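Local coordinates for gamma-glutamyltransferase 1 Threonine peptidase. MEROPS family T03 (Pseudomonas nitroreducens, PDB 7D9E), which transfers gamma-glutamyl groups from donors such as glutathione to amino acids and peptides, or to water, and can be used to make theanine, at the interface of chains B and A. Coordinates in Å, arbitrary orientation; residue numbers count along the deposited sequence, not the author numbering. Chains: chain A, Gamma-glutamyltransferase 1 Threonine peptidase. MEROPS family T03; chain B, Gamma-glutamyltransferase 1 Threonine peptidase. MEROPS family T03.

Contact 1: the interface of chains B and A. Residues chain B 94, 268; chain A 19, 40, 43, 70-72, 74.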
# COMPACT_ATOMS: atom_id res chain seq x y z
N ARG B 94 0.48 10.79 0.98
CA ARG B 94 1.37 10.37 -0.09
C ARG B 94 2.43 11.42 -0.34
O ARG B 94 2.19 12.63 -0.20
CB ARG B 94 0.50 10.19 -1.35
CG ARG B 94 1.17 9.73 -2.64
CD ARG B 94 1.73 8.37 -2.56
NE ARG B 94 1.83 7.75 -3.90
CZ ARG B 94 2.37 6.56 -4.10
NH1 ARG B 94 2.82 5.89 -3.07
NH2 ARG B 94 2.47 6.05 -5.33
N PRO B 268 -5.23 9.94 -5.17
CA PRO B 268 -4.27 9.38 -6.13
C PRO B 268 -4.00 7.89 -6.04
O PRO B 268 -3.07 7.42 -6.70
CB PRO B 268 -3.00 10.17 -5.80
CG PRO B 268 -3.09 10.35 -4.34
CD PRO B 268 -4.54 10.67 -4.08
N THR A 19 4.48 3.13 3.08
CA THR A 19 5.53 2.58 2.25
C THR A 19 6.70 3.52 2.05
O THR A 19 6.57 4.74 2.18
CB THR A 19 4.94 2.20 0.86
OG1 THR A 19 5.87 1.37 0.14
CG2 THR A 19 4.57 3.41 0.02
N GLU A 40 9.70 6.74 -4.00
CA GLU A 40 8.35 6.77 -4.55
C GLU A 40 8.30 7.41 -5.93
O GLU A 40 7.30 7.21 -6.65
CB GLU A 40 7.42 7.53 -3.62
CG GLU A 40 6.07 6.92 -3.44
CD GLU A 40 6.10 5.67 -2.59
OE1 GLU A 40 6.45 5.76 -1.38
OE2 GLU A 40 5.73 4.60 -3.11
N ASP A 43 6.95 5.64 -9.06
CA ASP A 43 5.54 5.41 -9.34
C ASP A 43 4.97 6.41 -10.35
O ASP A 43 3.86 6.17 -10.86
CB ASP A 43 4.78 5.47 -8.03
CG ASP A 43 4.80 4.15 -7.28
OD1 ASP A 43 5.34 3.13 -7.79
OD2 ASP A 43 4.30 4.13 -6.13
N MET A 70 2.27 10.95 -6.92
CA MET A 70 2.39 9.85 -7.86
C MET A 70 1.32 8.80 -7.64
O MET A 70 0.93 8.50 -6.51
CB MET A 70 3.85 9.38 -7.84
CG MET A 70 4.42 8.72 -6.59
SD MET A 70 4.60 9.86 -5.17
CE MET A 70 5.89 11.00 -5.65
N LEU A 71 0.76 8.32 -8.75
CA LEU A 71 -0.30 7.32 -8.69
C LEU A 71 0.14 6.11 -7.87
O LEU A 71 1.26 5.64 -7.99
CB LEU A 71 -0.67 6.86 -10.10
CG LEU A 71 -1.91 5.96 -10.22
CD1 LEU A 71 -3.17 6.73 -9.89
CD2 LEU A 71 -2.01 5.38 -11.61
N SER A 72 -0.77 5.60 -7.05
CA SER A 72 -0.50 4.47 -6.18
C SER A 72 -1.47 3.35 -6.49
O SER A 72 -2.50 3.55 -7.14
CB SER A 72 -0.65 4.91 -4.74
OG SER A 72 -0.35 3.87 -3.83
N MET A 74 -2.02 1.47 -3.54
CA MET A 74 -2.30 1.13 -2.14
C MET A 74 -3.79 1.39 -1.88
O MET A 74 -4.35 2.40 -2.30
CB MET A 74 -1.45 2.06 -1.30
CG MET A 74 0.01 1.58 -1.16
SD MET A 74 1.02 2.51 0.00
CE MET A 74 0.86 4.18 -0.52
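B:Arg94, the conserved arginine that binds the alpha-carboxylate of the gamma-glutamyl substrate in this family, is held in place for this by carboxylates and backbone carbonyls of chain A. NE gives a hydrogen bond of 2.9 Å to the carbonyl O of A:Met70, and NH2 adds a longer one to the same oxygen, so the group grips one acceptor side-on. Both nitrogens reach that O from the same face of its plane, NH2 from well above it. NH2 also makes a salt bridge of 2.8 Å to A:Asp43 OD2, on the anti side of the carboxylate, and a weak bond to the carbonyl O of A:Leu71. NH1, at the other corner of the guanidinium, makes a longer salt bridge of 3.2 Å to A:Glu40 OE2, the two planes 37° apart. A:Glu40 CG covers one face and A:Ser72 CB the other, each 3.4 Å above the plane and offset toward its rim, which should limit its tilt. A bend at chi2 (65°) in the arginine chain directs it to these partners. Its charge would probably favour ionised A:Glu40 and A:Asp43, both L-glutamate-binding residues. Beside the arginine, the backbone N of A:Ser72 donates to the carbonyl O of B:Pro268 at 3.0 Å. Further out, A:Ser72 OG accepts from the backbone N of A:Met74 at 2.9 Å. The site joins loops of both subunits to the 3-10 helix 40-43, about 8 Å from the nucleophile A:Thr1.

Contact 2: the interface of chains B and A. Residues chain B 270, 310-311, 314; chain A 56, 95, 98-99, 125.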
# COMPACT_ATOMS: atom_id res chain seq x y z
N SER B 270 -5.16 4.38 -7.43
CA SER B 270 -5.92 3.72 -8.48
C SER B 270 -6.79 2.59 -7.92
O SER B 270 -7.62 2.07 -8.66
CB SER B 270 -4.96 3.15 -9.53
OG SER B 270 -4.12 2.13 -8.99
N VAL B 310 -9.49 -3.17 -16.43
CA VAL B 310 -9.11 -2.31 -15.31
C VAL B 310 -7.76 -1.67 -15.56
O VAL B 310 -7.57 -0.46 -15.37
CB VAL B 310 -9.13 -3.12 -14.00
CG1 VAL B 310 -8.52 -2.32 -12.86
CG2 VAL B 310 -10.53 -3.54 -13.68
N PHE B 311 -6.78 -2.46 -16.00
CA PHE B 311 -5.45 -1.89 -16.18
C PHE B 311 -5.38 -1.04 -17.44
O PHE B 311 -4.56 -0.11 -17.49
CB PHE B 311 -4.39 -2.98 -16.17
CG PHE B 311 -3.96 -3.34 -14.77
CD1 PHE B 311 -2.97 -2.61 -14.14
CD2 PHE B 311 -4.60 -4.36 -14.07
CE1 PHE B 311 -2.59 -2.92 -12.84
CE2 PHE B 311 -4.22 -4.67 -12.76
CZ PHE B 311 -3.21 -3.96 -12.16
N ARG B 314 -6.57 2.28 -16.01
CA ARG B 314 -5.60 2.80 -15.05
C ARG B 314 -4.45 3.52 -15.75
O ARG B 314 -4.07 4.63 -15.36
CB ARG B 314 -5.08 1.63 -14.21
CG ARG B 314 -4.05 2.02 -13.14
CD ARG B 314 -3.49 0.78 -12.42
NE ARG B 314 -2.74 1.16 -11.23
CZ ARG B 314 -1.50 1.66 -11.23
NH1 ARG B 314 -0.83 1.85 -12.36
NH2 ARG B 314 -0.93 2.01 -10.08
N VAL A 56 3.85 -1.45 -14.63
CA VAL A 56 2.70 -0.64 -14.99
C VAL A 56 3.17 0.58 -15.79
O VAL A 56 4.29 1.07 -15.62
CB VAL A 56 1.86 -0.23 -13.76
CG1 VAL A 56 1.31 -1.48 -13.08
CG2 VAL A 56 2.66 0.61 -12.79
N SER A 95 1.52 -3.24 -7.73
CA SER A 95 0.35 -3.28 -8.60
C SER A 95 -0.55 -4.49 -8.34
O SER A 95 -1.63 -4.57 -8.94
CB SER A 95 0.77 -3.29 -10.07
OG SER A 95 1.58 -4.42 -10.36
N PHE A 98 -4.61 -4.19 -5.23
CA PHE A 98 -6.07 -4.18 -5.33
C PHE A 98 -6.58 -5.47 -5.94
O PHE A 98 -7.71 -5.88 -5.63
CB PHE A 98 -6.57 -2.92 -6.02
CG PHE A 98 -5.93 -2.61 -7.33
CD1 PHE A 98 -6.32 -3.27 -8.48
CD2 PHE A 98 -4.97 -1.60 -7.42
CE1 PHE A 98 -5.74 -2.97 -9.70
CE2 PHE A 98 -4.40 -1.27 -8.65
CZ PHE A 98 -4.79 -1.97 -9.79
N THR A 99 -5.79 -6.16 -6.77
CA THR A 99 -6.25 -7.48 -7.20
C THR A 99 -6.22 -8.48 -6.05
O THR A 99 -7.08 -9.38 -6.00
CB THR A 99 -5.48 -8.01 -8.42
OG1 THR A 99 -4.12 -8.20 -8.09
CG2 THR A 99 -5.66 -7.08 -9.64
N HIS A 125 -2.23 -12.92 -10.31
CA HIS A 125 -2.37 -11.55 -10.78
C HIS A 125 -2.13 -11.45 -12.28
O HIS A 125 -1.19 -12.05 -12.81
CB HIS A 125 -1.34 -10.68 -10.05
CG HIS A 125 -1.31 -9.26 -10.48
ND1 HIS A 125 -2.31 -8.36 -10.16
CD2 HIS A 125 -0.41 -8.58 -11.23
CE1 HIS A 125 -2.01 -7.18 -10.67
NE2 HIS A 125 -0.87 -7.28 -11.34
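Helix 297-317 of chain B packs here against the start of helix 97-109 of chain A, with B:Phe311 and A:Phe98 meeting from opposite directions. Their rings touch through rim atoms, CZ of B:Phe311 lying 3.5 Å from CZ of A:Phe98. The same CZ of B:Phe311 reaches the imidazole of A:His125, 3.7 Å from CE1, the two side chains running at about a right angle. The carbonyl O of A:Ser95 lies at the edge of the B:Phe311 ring, in its plane, 3.6 Å from CZ. A chi1 of 52° places CG of A:Phe98 between its backbone N and carbonyl carbon and sends the ring towards chain B. There its CE2 comes within 3.4 Å of B:Ser270 OG. B:Arg314, extended from CG to NE, passes this ring with its guanidinium plane turned 24° from it; NE is 3.9 Å from CE2 of A:Phe98. At the far end, NH1 packs against the branched side chain of A:Val56, 3.7 Å from CB. Second-shell bonds set the pieces: B:Arg314 NE donates to B:Ser270 OG at 2.8 Å, a bent bond with OG 26° out of the guanidinium plane, and A:Thr99 OG1 shares a hydrogen bond of 2.8 Å with A:His125 ND1, which limits the turning of the imidazole. This packing, aromatic at its centre with polar groups around it, joins the two helices across the subunit boundary and probably steadies the substrate-pocket residues that precede A:Phe98.

Contact 3: the interface of chains B and A. Residues chain B 83, 261-263; chain A 78-80, 84.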
# COMPACT_ATOMS: atom_id res chain seq x y z
N TYR B 83 -12.96 4.64 9.90
CA TYR B 83 -14.38 4.66 10.20
C TYR B 83 -14.46 5.03 11.68
O TYR B 83 -14.12 4.21 12.53
CB TYR B 83 -15.02 3.31 9.90
CG TYR B 83 -16.49 3.35 9.67
CD1 TYR B 83 -17.01 3.91 8.51
CD2 TYR B 83 -17.38 2.78 10.58
CE1 TYR B 83 -18.37 3.93 8.28
CE2 TYR B 83 -18.74 2.80 10.35
CZ TYR B 83 -19.23 3.35 9.20
OH TYR B 83 -20.59 3.36 8.99
N THR B 261 -21.08 -2.00 2.12
CA THR B 261 -20.48 -0.76 1.66
C THR B 261 -18.99 -0.82 1.92
O THR B 261 -18.57 -0.90 3.08
CB THR B 261 -21.09 0.45 2.38
OG1 THR B 261 -22.50 0.47 2.13
CG2 THR B 261 -20.44 1.73 1.86
N LEU B 262 -18.20 -0.81 0.85
CA LEU B 262 -16.75 -0.79 0.92
C LEU B 262 -16.26 0.65 0.80
O LEU B 262 -16.61 1.35 -0.16
CB LEU B 262 -16.13 -1.61 -0.22
CG LEU B 262 -14.64 -1.48 -0.54
CD1 LEU B 262 -13.74 -1.84 0.64
CD2 LEU B 262 -14.31 -2.32 -1.78
N TYR B 263 -15.43 1.09 1.75
CA TYR B 263 -14.76 2.37 1.70
C TYR B 263 -13.29 2.09 1.46
O TYR B 263 -12.67 1.27 2.16
CB TYR B 263 -14.91 3.09 3.02
CG TYR B 263 -16.32 3.51 3.28
CD1 TYR B 263 -16.91 4.55 2.56
CD2 TYR B 263 -17.09 2.86 4.24
CE1 TYR B 263 -18.21 4.94 2.80
CE2 TYR B 263 -18.40 3.23 4.48
CZ TYR B 263 -18.96 4.26 3.76
OH TYR B 263 -20.27 4.64 4.01
N ILE A 78 -12.11 -0.61 4.29
CA ILE A 78 -13.02 -0.95 5.37
C ILE A 78 -14.37 -1.29 4.74
O ILE A 78 -14.95 -0.47 4.02
CB ILE A 78 -13.19 0.20 6.38
CG1 ILE A 78 -11.83 0.60 6.95
CG2 ILE A 78 -14.18 -0.21 7.50
CD1 ILE A 78 -11.93 1.80 7.90
N VAL A 79 -14.88 -2.48 5.02
CA VAL A 79 -16.22 -2.85 4.61
C VAL A 79 -17.15 -2.66 5.80
O VAL A 79 -16.80 -3.03 6.94
CB VAL A 79 -16.32 -4.30 4.11
CG1 VAL A 79 -17.70 -4.55 3.52
CG2 VAL A 79 -15.24 -4.58 3.10
N THR A 80 -18.32 -2.11 5.55
CA THR A 80 -19.35 -1.93 6.56
C THR A 80 -20.65 -2.56 6.08
O THR A 80 -20.85 -2.82 4.89
CB THR A 80 -19.57 -0.44 6.86
OG1 THR A 80 -20.20 0.19 5.73
CG2 THR A 80 -18.26 0.24 7.15
N HIS A 84 -22.07 -0.39 10.56
CA HIS A 84 -21.10 -0.98 11.46
C HIS A 84 -20.01 -1.66 10.66
O HIS A 84 -20.27 -2.24 9.60
CB HIS A 84 -21.78 -1.99 12.38
CG HIS A 84 -22.86 -1.39 13.21
ND1 HIS A 84 -24.19 -1.51 12.90
CD2 HIS A 84 -22.79 -0.61 14.32
CE1 HIS A 84 -24.91 -0.85 13.80
NE2 HIS A 84 -24.09 -0.30 14.67
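Strand 260-264 of chain B and strand 77-81 of chain A run antiparallel edge to edge, B:Thr261 pairing with A:Thr80 and B:Tyr263 with A:Ile78 through reciprocal backbone hydrogen bonds. The N of A:Thr80 donates to the O of B:Thr261 at 2.8 Å, and the N of B:Tyr263 to the O of A:Ile78 at 2.8 Å, nearly straight at the hydrogen (176°). A:Thr80 OG1 adds a weak bond to the same O of B:Thr261. The threonine methyl CG2 sits over the centre of the B:Tyr83 ring, 3.9 Å from its centroid, in a CH-pi contact. With OG1 between the backbone N and the carbonyl carbon (chi1 70°), A:Thr80 turns its hydroxyl to B:Thr261 and its methyl to that ring. B:Tyr263 CE2 lies 4.0 Å from CG2, so the methyl sits in the angle between two tyrosine rings, over the face of one and beside the rim of the other. A leucine in place of B:Tyr83 would probably cost the methyl its aromatic face and leave a gap beside it. A:Ile78 CD1 packs 4.0 Å from B:Tyr83 CB; on the opposite face of the strand pair B:Leu262 CD1 meets A:Val79 CG2. Strand 77-84 of chain B lays B:Tyr83 across one face of this two-chain sheet, within the alpha-beta-beta-alpha sandwich of N-terminal nucleophile hydrolases.

Contact 1 and contact 2 have centres about 13 Å apart, while contact 3 lies about 22 Å from contact 1 and 21 Å from contact 2. No residue is common to them, but chain segments connect them: B:Pro268 of contact 1 and B:Ser270 of contact 2 lie two residues apart in the loop between strand 260-264 of contact 3 and helix 271-284. In chain A, the loop of contact 1 leads into strand 77-81 of contact 3. Polar gripping at the pocket, helix packing and sheet pairing thus hold the two subunits together by different means, close to and away from the nucleophile.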